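Tylactone synthase starter module and modules 1 & 2 (Streptomyces fradiae, PDB 2Z5L) contains a ketoreductase that probably uses NADPH to reduce the beta-keto group of the growing polyketide in tylosin biosynthesis, fixing the chirality of the resulting alcohol. Local coordinates at residues E360-A365 and G402-A407. Sequence-based numbering, arbitrary orientation.
Sequences ETVRGA and GAYAAA
Val362 projects from helix 356-376 against Ala403, Tyr404 and Ala407 near the start of helix 402-419, where two helices of the Rossmann-type, short-chain dehydrogenase/reductase fold pack together. The segments run in the same general direction, their short axes crossing at -28° and approaching to 8.9 Å, a spacing consistent with the small methyl groups of Ala403 and Ala407 at the interface. The tight part centres on one methyl group: with CG1 anti to the backbone N (chi1 173°), Val362 sends this branch across to the facing helix, where it lies 3.7 Å from Ala403 O and 3.8 Å from Tyr404 CA. Ala403 O also accepts the helical bond from Ala407 N at 3.2 Å. One residue on in helix 356-376 and one turn on from Ala403, the backbones come closest, Arg363 CA and Ala407 CA being 5.3 Å apart, and Ala407 CB sits against Arg363 CB. The side of helix 356-376 turned from the contact faces solvent: Thr361 is exposed and Glu360 points away, its OE2 in a salt bridge with Arg123. Tyr404 and Asn408, whose ND2 is hydrogen-bonded to Tyr404 O, fit the Tyr-x-x-x-Asn pattern of the ketoreductase active site, so the contact probably backs the helix carrying it. The phenol ring offers its edge rather than a face, with Val362 CG1 lying in the ring plane 3.9 Å from Tyr404 CD1.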
ATOM      1  N   GLU A 360     -11.656   8.464   0.518  1.00 29.50           N
ATOM      2  CA  GLU A 360     -11.096   9.673  -0.061  1.00 32.02           C
ATOM      3  C   GLU A 360     -10.373  10.477   0.983  1.00 29.94           C
ATOM      4  O   GLU A 360      -9.305  11.030   0.739  1.00 30.75           O
ATOM      5  CB  GLU A 360     -12.197  10.524  -0.696  1.00 36.35           C
ATOM      6  CG  GLU A 360     -12.651  10.005  -2.036  1.00 40.55           C
ATOM      7  CD  GLU A 360     -11.487   9.876  -3.010  1.00 43.73           C
ATOM      8  OE1 GLU A 360     -10.854  10.910  -3.353  1.00 45.17           O
ATOM      9  OE2 GLU A 360     -11.195   8.730  -3.415  1.00 46.62           O
ATOM     10  N   THR A 361     -10.967  10.547   2.160  1.00 29.17           N
ATOM     11  CA  THR A 361     -10.367  11.305   3.243  1.00 27.66           C
ATOM     12  C   THR A 361      -9.000  10.728   3.576  1.00 26.08           C
ATOM     13  O   THR A 361      -8.052  11.461   3.866  1.00 25.07           O
ATOM     14  CB  THR A 361     -11.285  11.264   4.466  1.00 27.22           C
ATOM     15  OG1 THR A 361     -12.502  11.962   4.163  1.00 28.37           O
ATOM     16  CG2 THR A 361     -10.612  11.902   5.658  1.00 28.44           C
ATOM     17  N   VAL A 362      -8.889   9.407   3.491  1.00 27.47           N
ATOM     18  CA  VAL A 362      -7.633   8.752   3.810  1.00 28.08           C
ATOM     19  C   VAL A 362      -6.559   8.933   2.752  1.00 30.18           C
ATOM     20  O   VAL A 362      -5.381   9.138   3.077  1.00 28.69           O
ATOM     21  CB  VAL A 362      -7.862   7.255   4.082  1.00 26.96           C
ATOM     22  CG1 VAL A 362      -6.517   6.520   4.256  1.00 23.78           C
ATOM     23  CG2 VAL A 362      -8.694   7.114   5.335  1.00 26.01           C
ATOM     24  N   ARG A 363      -6.943   8.867   1.481  1.00 32.80           N
ATOM     25  CA  ARG A 363      -5.932   9.029   0.437  1.00 34.93           C
ATOM     26  C   ARG A 363      -5.587  10.480   0.133  1.00 35.13           C
ATOM     27  O   ARG A 363      -4.480  10.773  -0.317  1.00 33.69           O
ATOM     28  CB  ARG A 363      -6.350   8.305  -0.845  1.00 35.15           C
ATOM     29  CG  ARG A 363      -7.539   8.872  -1.553  1.00 37.69           C
ATOM     30  CD  ARG A 363      -8.022   7.851  -2.563  1.00 39.69           C
ATOM     31  NE  ARG A 363      -6.935   7.448  -3.451  1.00 41.24           N
ATOM     32  CZ  ARG A 363      -6.519   8.173  -4.486  1.00 41.02           C
ATOM     33  NH1 ARG A 363      -7.116   9.325  -4.751  1.00 38.69           N
ATOM     34  NH2 ARG A 363      -5.509   7.756  -5.244  1.00 40.26           N
ATOM     35  N   GLY A 364      -6.517  11.390   0.408  1.00 37.30           N
ATOM     36  CA  GLY A 364      -6.267  12.800   0.142  1.00 36.36           C
ATOM     37  C   GLY A 364      -4.878  13.300   0.509  1.00 39.18           C
ATOM     38  O   GLY A 364      -4.061  13.630  -0.368  1.00 36.93           O
ATOM     39  N   ALA A 365      -4.593  13.359   1.805  1.00 40.23           N
ATOM     40  CA  ALA A 365      -3.290  13.851   2.267  1.00 43.07           C
ATOM     41  C   ALA A 365      -2.122  12.956   1.880  1.00 44.24           C
ATOM     42  O   ALA A 365      -1.039  13.433   1.507  1.00 43.69           O
ATOM     43  CB  ALA A 365      -3.305  14.026   3.784  1.00 44.23           C
ATOM     44  N   GLY A 402      -8.270  -1.008   5.329  1.00 23.38           N
ATOM     45  CA  GLY A 402      -8.253  -1.230   3.890  1.00 23.04           C
ATOM     46  C   GLY A 402      -7.975   0.038   3.098  1.00 23.06           C
ATOM     47  O   GLY A 402      -7.236   0.016   2.116  1.00 24.51           O
ATOM     48  N   ALA A 403      -8.547   1.155   3.527  1.00 22.44           N
ATOM     49  CA  ALA A 403      -8.360   2.400   2.796  1.00 21.84           C
ATOM     50  C   ALA A 403      -6.949   2.885   3.028  1.00 22.68           C
ATOM     51  O   ALA A 403      -6.317   3.475   2.148  1.00 21.96           O
ATOM     52  CB  ALA A 403      -9.377   3.449   3.268  1.00 22.90           C
ATOM     53  N   TYR A 404      -6.439   2.630   4.224  1.00 19.17           N
ATOM     54  CA  TYR A 404      -5.081   3.050   4.553  1.00 20.79           C
ATOM     55  C   TYR A 404      -4.039   2.213   3.794  1.00 20.24           C
ATOM     56  O   TYR A 404      -2.977   2.715   3.396  1.00 18.73           O
ATOM     57  CB  TYR A 404      -4.854   2.935   6.064  1.00 20.89           C
ATOM     58  CG  TYR A 404      -3.656   3.701   6.566  1.00 24.86           C
ATOM     59  CD1 TYR A 404      -3.569   5.086   6.391  1.00 25.47           C
ATOM     60  CD2 TYR A 404      -2.640   3.059   7.281  1.00 24.28           C
ATOM     61  CE1 TYR A 404      -2.516   5.813   6.923  1.00 25.48           C
ATOM     62  CE2 TYR A 404      -1.582   3.775   7.818  1.00 25.54           C
ATOM     63  CZ  TYR A 404      -1.528   5.154   7.638  1.00 26.05           C
ATOM     64  OH  TYR A 404      -0.511   5.887   8.198  1.00 30.88           O
ATOM     65  N   ALA A 405      -4.340   0.931   3.613  1.00 21.55           N
ATOM     66  CA  ALA A 405      -3.427   0.045   2.894  1.00 20.23           C
ATOM     67  C   ALA A 405      -3.398   0.367   1.413  1.00 22.38           C
ATOM     68  O   ALA A 405      -2.345   0.247   0.765  1.00 20.75           O
ATOM     69  CB  ALA A 405      -3.813  -1.406   3.103  1.00 17.63           C
ATOM     70  N   ALA A 406      -4.544   0.765   0.864  1.00 21.97           N
ATOM     71  CA  ALA A 406      -4.564   1.106  -0.549  1.00 21.63           C
ATOM     72  C   ALA A 406      -3.663   2.325  -0.743  1.00 22.40           C
ATOM     73  O   ALA A 406      -2.778   2.322  -1.601  1.00 23.67           O
ATOM     74  CB  ALA A 406      -5.990   1.409  -1.017  1.00 24.62           C
ATOM     75  N   ALA A 407      -3.856   3.338   0.099  1.00 21.28           N
ATOM     76  CA  ALA A 407      -3.091   4.581   0.007  1.00 19.17           C
ATOM     77  C   ALA A 407      -1.581   4.395   0.158  1.00 21.07           C
ATOM     78  O   ALA A 407      -0.793   4.934  -0.621  1.00 16.84           O
ATOM     79  CB  ALA A 407      -3.596   5.578   1.046  1.00 20.51           C
TER